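Local structure of lactococcal phage P2 ORF15 (Lactococcus phage p2, 2WZP) at residues 31-36 / 89-94; 121-124 / 129-132; 160-165 / 223-228. The protein probably serves, as a distal tail (Dit) protein, as the hub of the phage tail tip around which the other baseplate parts assemble. One frame throughout, in Å; residues are numbered along the deposited sequence.

Contact 1. Residues 31-36 / 89-94; sequences RQYKIH and IEFKLE
Y33 and F91 meet as a T-shaped (edge-to-face) aromatic pair, in which F91 presents its edge to one face of the Y33 ring. The evidence is a centroid separation of 5.6 Å combined with ring planes turned 75° against each other. F91 CE1 makes the touch, 4.0 Å from Y33 CE2, and it lies over the rim of the tyrosine ring, not over its centre. Both CB atoms point toward the other strand, and CG anti to the carbonyl carbon (chi1 -73° in Y33, -70° in F91) carries the rings on into the gap between two backbones whose nearest CA atoms, those of Y33 and F91, are 11.3 Å apart. Strands 32-36 and 89-95 have three others between them in the seven-stranded antiparallel sheet, and a separation this short across three intervening strands is consistent with a strongly curled sheet. Other groups lie against both rings. R31 CD rests on the opposite face of Y33, 3.4 Å above the plane of that ring, while I89 CG2 sits over one face of F91, whose ring also stacks with F56. Beyond the aromatic pair, Y33 OH hydrogen-bonds to E144 of the second subunit, and R31 forms a salt bridge with that same carboxylate. The contact itself is apolar: the buried ring-to-ring part rests on dispersion and on the weak electrostatics of aromatic C-H edge against pi face, whereas the hydroxyl of Y33 carries the residue on to a charged partner across the subunit boundary.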
# COMPACT_ATOMS: atom_id res chain seq x y z
N ARG M 31 -25.00 -13.44 22.02
CA ARG M 31 -25.83 -12.33 21.60
C ARG M 31 -26.79 -12.77 20.48
O ARG M 31 -26.43 -13.62 19.67
CB ARG M 31 -24.84 -11.23 21.17
CG ARG M 31 -25.34 -10.03 20.44
CD ARG M 31 -25.60 -10.33 18.97
NE ARG M 31 -24.41 -10.58 18.15
CZ ARG M 31 -24.27 -11.60 17.31
NH1 ARG M 31 -25.19 -12.56 17.25
NH2 ARG M 31 -23.19 -11.69 16.54
N GLN M 32 -28.02 -12.21 20.44
CA GLN M 32 -29.05 -12.53 19.44
C GLN M 32 -29.57 -11.25 18.82
O GLN M 32 -29.89 -10.30 19.53
CB GLN M 32 -30.26 -13.27 20.09
CG GLN M 32 -29.94 -14.56 20.86
CD GLN M 32 -29.67 -15.71 19.94
OE1 GLN M 32 -30.58 -16.30 19.37
NE2 GLN M 32 -28.40 -16.06 19.76
N TYR M 33 -29.70 -11.25 17.48
CA TYR M 33 -30.26 -10.14 16.72
C TYR M 33 -31.48 -10.63 15.98
O TYR M 33 -31.48 -11.74 15.46
CB TYR M 33 -29.27 -9.57 15.69
CG TYR M 33 -28.13 -8.75 16.26
CD1 TYR M 33 -28.37 -7.65 17.07
CD2 TYR M 33 -26.82 -9.00 15.87
CE1 TYR M 33 -27.33 -6.87 17.56
CE2 TYR M 33 -25.76 -8.21 16.33
CZ TYR M 33 -26.02 -7.16 17.20
OH TYR M 33 -24.99 -6.38 17.64
N LYS M 34 -32.52 -9.80 15.88
CA LYS M 34 -33.73 -10.15 15.12
C LYS M 34 -34.23 -8.90 14.43
O LYS M 34 -34.10 -7.82 14.98
CB LYS M 34 -34.83 -10.71 16.05
CG LYS M 34 -34.54 -12.08 16.58
CD LYS M 34 -35.57 -12.50 17.59
CE LYS M 34 -35.38 -13.94 18.03
NZ LYS M 34 -34.12 -14.12 18.78
N ILE M 35 -34.81 -9.05 13.24
CA ILE M 35 -35.42 -7.93 12.53
C ILE M 35 -36.94 -8.15 12.60
O ILE M 35 -37.42 -9.20 12.21
CB ILE M 35 -34.88 -7.81 11.07
CG1 ILE M 35 -33.44 -7.22 11.05
CG2 ILE M 35 -35.83 -7.02 10.13
CD1 ILE M 35 -33.23 -5.73 11.54
N HIS M 36 -37.67 -7.17 13.18
CA HIS M 36 -39.13 -7.22 13.30
C HIS M 36 -39.70 -6.25 12.28
O HIS M 36 -39.21 -5.11 12.20
CB HIS M 36 -39.60 -6.79 14.69
CG HIS M 36 -39.14 -7.68 15.80
ND1 HIS M 36 -39.99 -8.60 16.38
CD2 HIS M 36 -37.94 -7.73 16.42
CE1 HIS M 36 -39.27 -9.19 17.32
NE2 HIS M 36 -38.03 -8.70 17.38
N ILE M 89 -25.69 1.92 11.42
CA ILE M 89 -25.22 0.56 11.65
C ILE M 89 -25.11 -0.15 10.32
O ILE M 89 -26.10 -0.32 9.60
CB ILE M 89 -26.00 -0.28 12.69
CG1 ILE M 89 -26.36 0.53 13.94
CG2 ILE M 89 -25.18 -1.55 13.04
CD1 ILE M 89 -27.33 -0.18 14.98
N GLU M 90 -23.91 -0.57 10.00
CA GLU M 90 -23.66 -1.36 8.83
C GLU M 90 -23.35 -2.78 9.30
O GLU M 90 -22.62 -2.96 10.27
CB GLU M 90 -22.52 -0.79 8.02
CG GLU M 90 -22.32 -1.50 6.69
CD GLU M 90 -21.08 -1.04 5.96
OE1 GLU M 90 -20.20 -1.89 5.70
OE2 GLU M 90 -20.99 0.17 5.66
N PHE M 91 -23.99 -3.76 8.68
CA PHE M 91 -23.79 -5.17 8.97
C PHE M 91 -23.36 -5.87 7.68
O PHE M 91 -23.64 -5.39 6.58
CB PHE M 91 -25.11 -5.80 9.41
CG PHE M 91 -25.68 -5.42 10.75
CD1 PHE M 91 -25.26 -6.06 11.91
CD2 PHE M 91 -26.73 -4.52 10.84
CE1 PHE M 91 -25.83 -5.75 13.14
CE2 PHE M 91 -27.32 -4.22 12.07
CZ PHE M 91 -26.86 -4.84 13.21
N LYS M 92 -22.70 -7.02 7.83
CA LYS M 92 -22.37 -7.94 6.77
C LYS M 92 -23.66 -8.81 6.70
O LYS M 92 -24.13 -9.28 7.73
CB LYS M 92 -21.18 -8.83 7.18
CG LYS M 92 -19.82 -8.24 6.91
CD LYS M 92 -18.74 -9.30 7.09
CE LYS M 92 -17.37 -8.84 6.65
NZ LYS M 92 -16.79 -7.79 7.54
N LEU M 93 -24.24 -8.95 5.51
CA LEU M 93 -25.48 -9.70 5.31
C LEU M 93 -25.11 -10.94 4.50
O LEU M 93 -24.57 -10.85 3.40
CB LEU M 93 -26.54 -8.80 4.62
CG LEU M 93 -27.83 -9.39 4.01
CD1 LEU M 93 -28.85 -9.67 5.06
CD2 LEU M 93 -28.50 -8.39 3.12
N GLU M 94 -25.29 -12.09 5.13
CA GLU M 94 -24.96 -13.38 4.56
C GLU M 94 -26.19 -14.28 4.49
O GLU M 94 -27.03 -14.26 5.42
CB GLU M 94 -23.85 -14.02 5.39
CG GLU M 94 -22.46 -13.59 4.93
CD GLU M 94 -21.29 -14.34 5.55
OE1 GLU M 94 -21.44 -15.53 5.90
OE2 GLU M 94 -20.20 -13.73 5.65

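Contact 2. Residues 121-124 / 129-132; sequences TLEY and FQVY
E123 runs along the ring of Y132, its neighbour in an antiparallel non-hydrogen-bonded pair, and both side chains lie on the same face of the sheet. With CG anti to the backbone N and chi2 at -180°, the glutamate is extended beside the tyrosine. Its CB lies 3.7 Å from Y132 CE1, and E123 CG lies 3.6 Å from the same carbon. E123 CD comes close to both Y132 CE1 and Q130 NE2. At the tip the two oxygens part company. E123 OE1 accepts from a water at 2.9 Å, and that water is also bonded to Y132 OH at 2.8 Å; OE1 is bonded to H36 NE2 as well. E123 OE2 takes a nearly straight bond of 3.0 Å from Q130 NE2, which approaches from 56° out of the carboxylate plane although the oxygen lies in the amide plane of Q130. The buried carboxylate thus has three identified partners. On the other face, the edge of F129 points at the face of Y124, with F129 CE1 above the centre of the tyrosine ring and the planes 63° apart. Paired backbone bonds, Y124 N to V131 O (2.8 Å) and V131 N to Y124 O (2.9 Å), define the hydrogen-bonded pair of this beta hairpin. Within the seven-stranded sheet, strand 120-125 lies between strand 32-36, where K34 bonds the backbone of E123, and strand 130-140, whose Y132 bonds in turn to Y165.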
# COMPACT_ATOMS: atom_id res chain seq x y z
N THR M 121 -37.54 -2.88 13.12
CA THR M 121 -36.97 -2.87 14.48
C THR M 121 -35.95 -3.97 14.69
O THR M 121 -36.28 -5.16 14.54
CB THR M 121 -38.10 -2.93 15.54
OG1 THR M 121 -38.91 -1.76 15.42
CG2 THR M 121 -37.58 -3.00 16.94
N LEU M 122 -34.75 -3.59 15.09
CA LEU M 122 -33.71 -4.54 15.45
C LEU M 122 -33.80 -4.85 16.96
O LEU M 122 -33.85 -3.94 17.78
CB LEU M 122 -32.31 -3.99 15.09
CG LEU M 122 -31.08 -4.80 15.52
CD1 LEU M 122 -30.85 -5.98 14.58
CD2 LEU M 122 -29.87 -3.91 15.58
N GLU M 123 -33.86 -6.13 17.29
CA GLU M 123 -33.85 -6.61 18.66
C GLU M 123 -32.40 -7.02 18.96
O GLU M 123 -31.78 -7.71 18.17
CB GLU M 123 -34.81 -7.78 18.82
CG GLU M 123 -34.84 -8.35 20.22
CD GLU M 123 -35.78 -9.53 20.39
OE1 GLU M 123 -36.84 -9.56 19.71
OE2 GLU M 123 -35.47 -10.41 21.22
N TYR M 124 -31.85 -6.53 20.05
CA TYR M 124 -30.47 -6.79 20.47
C TYR M 124 -30.58 -7.40 21.87
O TYR M 124 -30.97 -6.73 22.83
CB TYR M 124 -29.69 -5.47 20.48
CG TYR M 124 -28.26 -5.50 20.97
CD1 TYR M 124 -27.46 -6.63 20.82
CD2 TYR M 124 -27.66 -4.35 21.49
CE1 TYR M 124 -26.12 -6.63 21.19
CE2 TYR M 124 -26.30 -4.33 21.83
CZ TYR M 124 -25.54 -5.47 21.69
OH TYR M 124 -24.21 -5.43 22.03
N PHE M 129 -29.36 -7.71 28.78
CA PHE M 129 -30.42 -6.86 28.24
C PHE M 129 -31.16 -7.48 27.09
O PHE M 129 -30.68 -8.45 26.49
CB PHE M 129 -29.87 -5.48 27.82
CG PHE M 129 -28.67 -5.48 26.91
CD1 PHE M 129 -28.78 -5.87 25.58
CD2 PHE M 129 -27.44 -5.01 27.36
CE1 PHE M 129 -27.67 -5.84 24.73
CE2 PHE M 129 -26.34 -4.98 26.52
CZ PHE M 129 -26.46 -5.40 25.21
N GLN M 130 -32.33 -6.89 26.75
CA GLN M 130 -33.16 -7.18 25.58
C GLN M 130 -33.73 -5.83 25.13
O GLN M 130 -34.75 -5.37 25.64
CB GLN M 130 -34.25 -8.17 25.91
CG GLN M 130 -34.99 -8.67 24.68
CD GLN M 130 -36.05 -9.67 25.03
OE1 GLN M 130 -36.51 -9.77 26.19
NE2 GLN M 130 -36.46 -10.43 24.04
N VAL M 131 -33.00 -5.16 24.23
CA VAL M 131 -33.31 -3.81 23.75
C VAL M 131 -33.63 -3.75 22.24
O VAL M 131 -33.44 -4.73 21.52
CB VAL M 131 -32.26 -2.77 24.18
CG1 VAL M 131 -32.07 -2.77 25.71
CG2 VAL M 131 -30.94 -3.02 23.46
N TYR M 132 -34.18 -2.60 21.80
CA TYR M 132 -34.62 -2.42 20.43
C TYR M 132 -34.11 -1.13 19.82
O TYR M 132 -33.81 -0.17 20.53
CB TYR M 132 -36.15 -2.45 20.38
CG TYR M 132 -36.73 -3.71 20.99
CD1 TYR M 132 -36.94 -4.85 20.21
CD2 TYR M 132 -37.05 -3.78 22.35
CE1 TYR M 132 -37.47 -6.01 20.76
CE2 TYR M 132 -37.54 -4.96 22.92
CZ TYR M 132 -37.75 -6.07 22.12
OH TYR M 132 -38.28 -7.24 22.63
O HOH W 1 -39.30 -9.39 21.21

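Contact 3. Residues 160-165 / 223-228; sequences IITKWY and EIFSFM
W164 O lies in the plane of the F225 ring, at its edge beside CE2, a carbonyl-to-C-H contact and not a hydrogen bond; K163 O lies at the same rim, 3.6 Å from F225 CZ. T162 comes over a face instead, in a CH-pi contact: its CG2 is 3.4 Å from the ring centroid of F225 and 8° off the ring normal, hence almost central. The two side chains arrive from opposite directions, and with chi1 at -66° T162 turns CG2 away from its backbone N and over the ring. Y165 CB packs against F225 CD2 (3.8 Å), while the rest of its side chain leads away and its OH bonds D134 OD1, which T121 OG1 also grips. The chain bends here through two irregularities: a classic beta bulge of I161 and T162 facing D134, and a G1 bulge of W164 and Y165 facing Y132, with W164 at a positive phi of 76°. At this bulged corner it passes from strand 153-163 of the seven-stranded sheet to strand 165-173 of the six-stranded one. F225 sits where the chain turns a corner within strand 224-233 of the latter; K320 and K322 of strand 312-322 also pack against it, as does I76 of the third subunit. The electron-rich face receives one methyl, and the weakly positive C-H rim faces two carbonyl oxygens. With no conventional hydrogen bond between the two segments, their direct contact is consistent with packing and weak C-H interactions.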
# COMPACT_ATOMS: atom_id res chain seq x y z
N ILE M 160 -30.46 5.36 11.87
CA ILE M 160 -31.02 5.26 13.21
C ILE M 160 -32.22 6.19 13.35
O ILE M 160 -32.16 7.35 12.91
CB ILE M 160 -29.93 5.67 14.25
CG1 ILE M 160 -28.60 4.87 14.11
CG2 ILE M 160 -30.47 5.70 15.69
CD1 ILE M 160 -28.59 3.38 14.43
N ILE M 161 -33.28 5.72 14.03
CA ILE M 161 -34.45 6.52 14.35
C ILE M 161 -34.49 6.61 15.83
O ILE M 161 -34.45 7.72 16.37
CB ILE M 161 -35.77 5.99 13.73
CG1 ILE M 161 -35.68 6.04 12.20
CG2 ILE M 161 -37.01 6.78 14.24
CD1 ILE M 161 -36.36 4.94 11.54
N THR M 162 -34.51 5.45 16.50
CA THR M 162 -34.61 5.35 17.95
C THR M 162 -33.65 4.29 18.41
O THR M 162 -33.93 3.13 18.22
CB THR M 162 -36.07 5.10 18.33
OG1 THR M 162 -36.82 6.25 17.97
CG2 THR M 162 -36.25 4.90 19.77
N LYS M 163 -32.49 4.68 18.91
CA LYS M 163 -31.52 3.67 19.30
C LYS M 163 -31.43 3.41 20.77
O LYS M 163 -31.02 4.24 21.56
CB LYS M 163 -30.15 3.95 18.73
CG LYS M 163 -29.23 2.79 18.87
CD LYS M 163 -27.89 3.18 18.43
CE LYS M 163 -26.84 2.44 19.14
NZ LYS M 163 -25.61 3.21 19.08
N TRP M 164 -31.83 2.18 21.07
CA TRP M 164 -31.93 1.54 22.35
C TRP M 164 -33.14 1.99 23.16
O TRP M 164 -33.21 3.07 23.68
CB TRP M 164 -30.63 1.57 23.11
CG TRP M 164 -29.46 0.96 22.39
CD1 TRP M 164 -28.17 1.27 22.57
CD2 TRP M 164 -29.49 -0.04 21.37
NE1 TRP M 164 -27.39 0.54 21.76
CE2 TRP M 164 -28.17 -0.27 21.00
CE3 TRP M 164 -30.50 -0.74 20.73
CZ2 TRP M 164 -27.83 -1.18 20.03
CZ3 TRP M 164 -30.16 -1.64 19.77
CH2 TRP M 164 -28.84 -1.85 19.42
N TYR M 165 -34.17 1.15 23.11
CA TYR M 165 -35.38 1.36 23.85
C TYR M 165 -35.94 0.02 24.28
O TYR M 165 -35.52 -1.03 23.81
CB TYR M 165 -36.41 2.19 23.04
CG TYR M 165 -37.13 1.47 21.91
CD1 TYR M 165 -38.29 0.74 22.15
CD2 TYR M 165 -36.67 1.56 20.60
CE1 TYR M 165 -38.96 0.11 21.11
CE2 TYR M 165 -37.33 0.93 19.56
CZ TYR M 165 -38.49 0.22 19.81
OH TYR M 165 -39.12 -0.43 18.77
N GLU M 223 -34.83 8.59 31.65
CA GLU M 223 -35.00 9.19 30.32
C GLU M 223 -35.96 8.33 29.49
O GLU M 223 -35.96 7.10 29.62
CB GLU M 223 -33.67 9.21 29.60
CG GLU M 223 -32.98 10.56 29.63
CD GLU M 223 -31.81 10.58 28.68
OE1 GLU M 223 -30.73 10.08 29.07
OE2 GLU M 223 -31.98 11.03 27.53
N ILE M 224 -36.77 8.98 28.63
CA ILE M 224 -37.71 8.32 27.73
C ILE M 224 -37.52 8.92 26.33
O ILE M 224 -36.92 10.00 26.19
CB ILE M 224 -39.20 8.43 28.24
CG1 ILE M 224 -39.78 9.86 28.08
CG2 ILE M 224 -39.39 7.90 29.67
CD1 ILE M 224 -41.24 9.92 27.91
N PHE M 225 -38.03 8.25 25.29
CA PHE M 225 -38.02 8.76 23.92
C PHE M 225 -39.31 9.49 23.71
O PHE M 225 -39.33 10.59 23.17
CB PHE M 225 -37.90 7.61 22.92
CG PHE M 225 -36.48 7.20 22.61
CD1 PHE M 225 -35.66 8.02 21.83
CD2 PHE M 225 -35.96 6.01 23.08
CE1 PHE M 225 -34.34 7.67 21.57
CE2 PHE M 225 -34.65 5.64 22.80
CZ PHE M 225 -33.84 6.49 22.07
N SER M 226 -40.39 8.85 24.16
CA SER M 226 -41.77 9.29 24.01
C SER M 226 -42.67 8.32 24.76
O SER M 226 -42.23 7.30 25.31
CB SER M 226 -42.16 9.27 22.52
OG SER M 226 -41.98 7.99 21.93
N PHE M 227 -43.95 8.62 24.74
CA PHE M 227 -44.92 7.74 25.35
C PHE M 227 -46.18 7.78 24.52
O PHE M 227 -46.38 8.68 23.69
CB PHE M 227 -45.20 8.10 26.84
CG PHE M 227 -45.69 9.51 27.05
CD1 PHE M 227 -44.79 10.56 27.23
CD2 PHE M 227 -47.04 9.81 26.98
CE1 PHE M 227 -45.24 11.87 27.38
CE2 PHE M 227 -47.49 11.11 27.11
CZ PHE M 227 -46.59 12.13 27.34
N MET M 228 -47.02 6.81 24.78
CA MET M 228 -48.31 6.64 24.17
C MET M 228 -49.30 6.27 25.30
O MET M 228 -48.94 5.54 26.24
CB MET M 228 -48.19 5.57 23.12
CG MET M 228 -49.41 5.39 22.35
SD MET M 228 -50.11 3.84 22.84
CE MET M 228 -51.44 3.78 21.73

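From the N terminus the three contacts come in series, neither nesting nor crossing. Contact 1 closes a loop of 52 residues, contact 2 a tight hairpin with four residues between its segments, and contact 3 a span of 57 residues. Contacts 1 and 2 share the seven-stranded sheet, where strands 32-36 and 120-125 are neighbours and H36 N lies 2.8 Å from T121 O. Contact 3 touches that sheet as well, since I89 packs on I160 of strand 153-163. Its other segment lies on strand 224-233 of the six-stranded sheet, to which strand 165-173 also belongs, so it ties the two sheets together at the turn between strands 153-163 and 165-173.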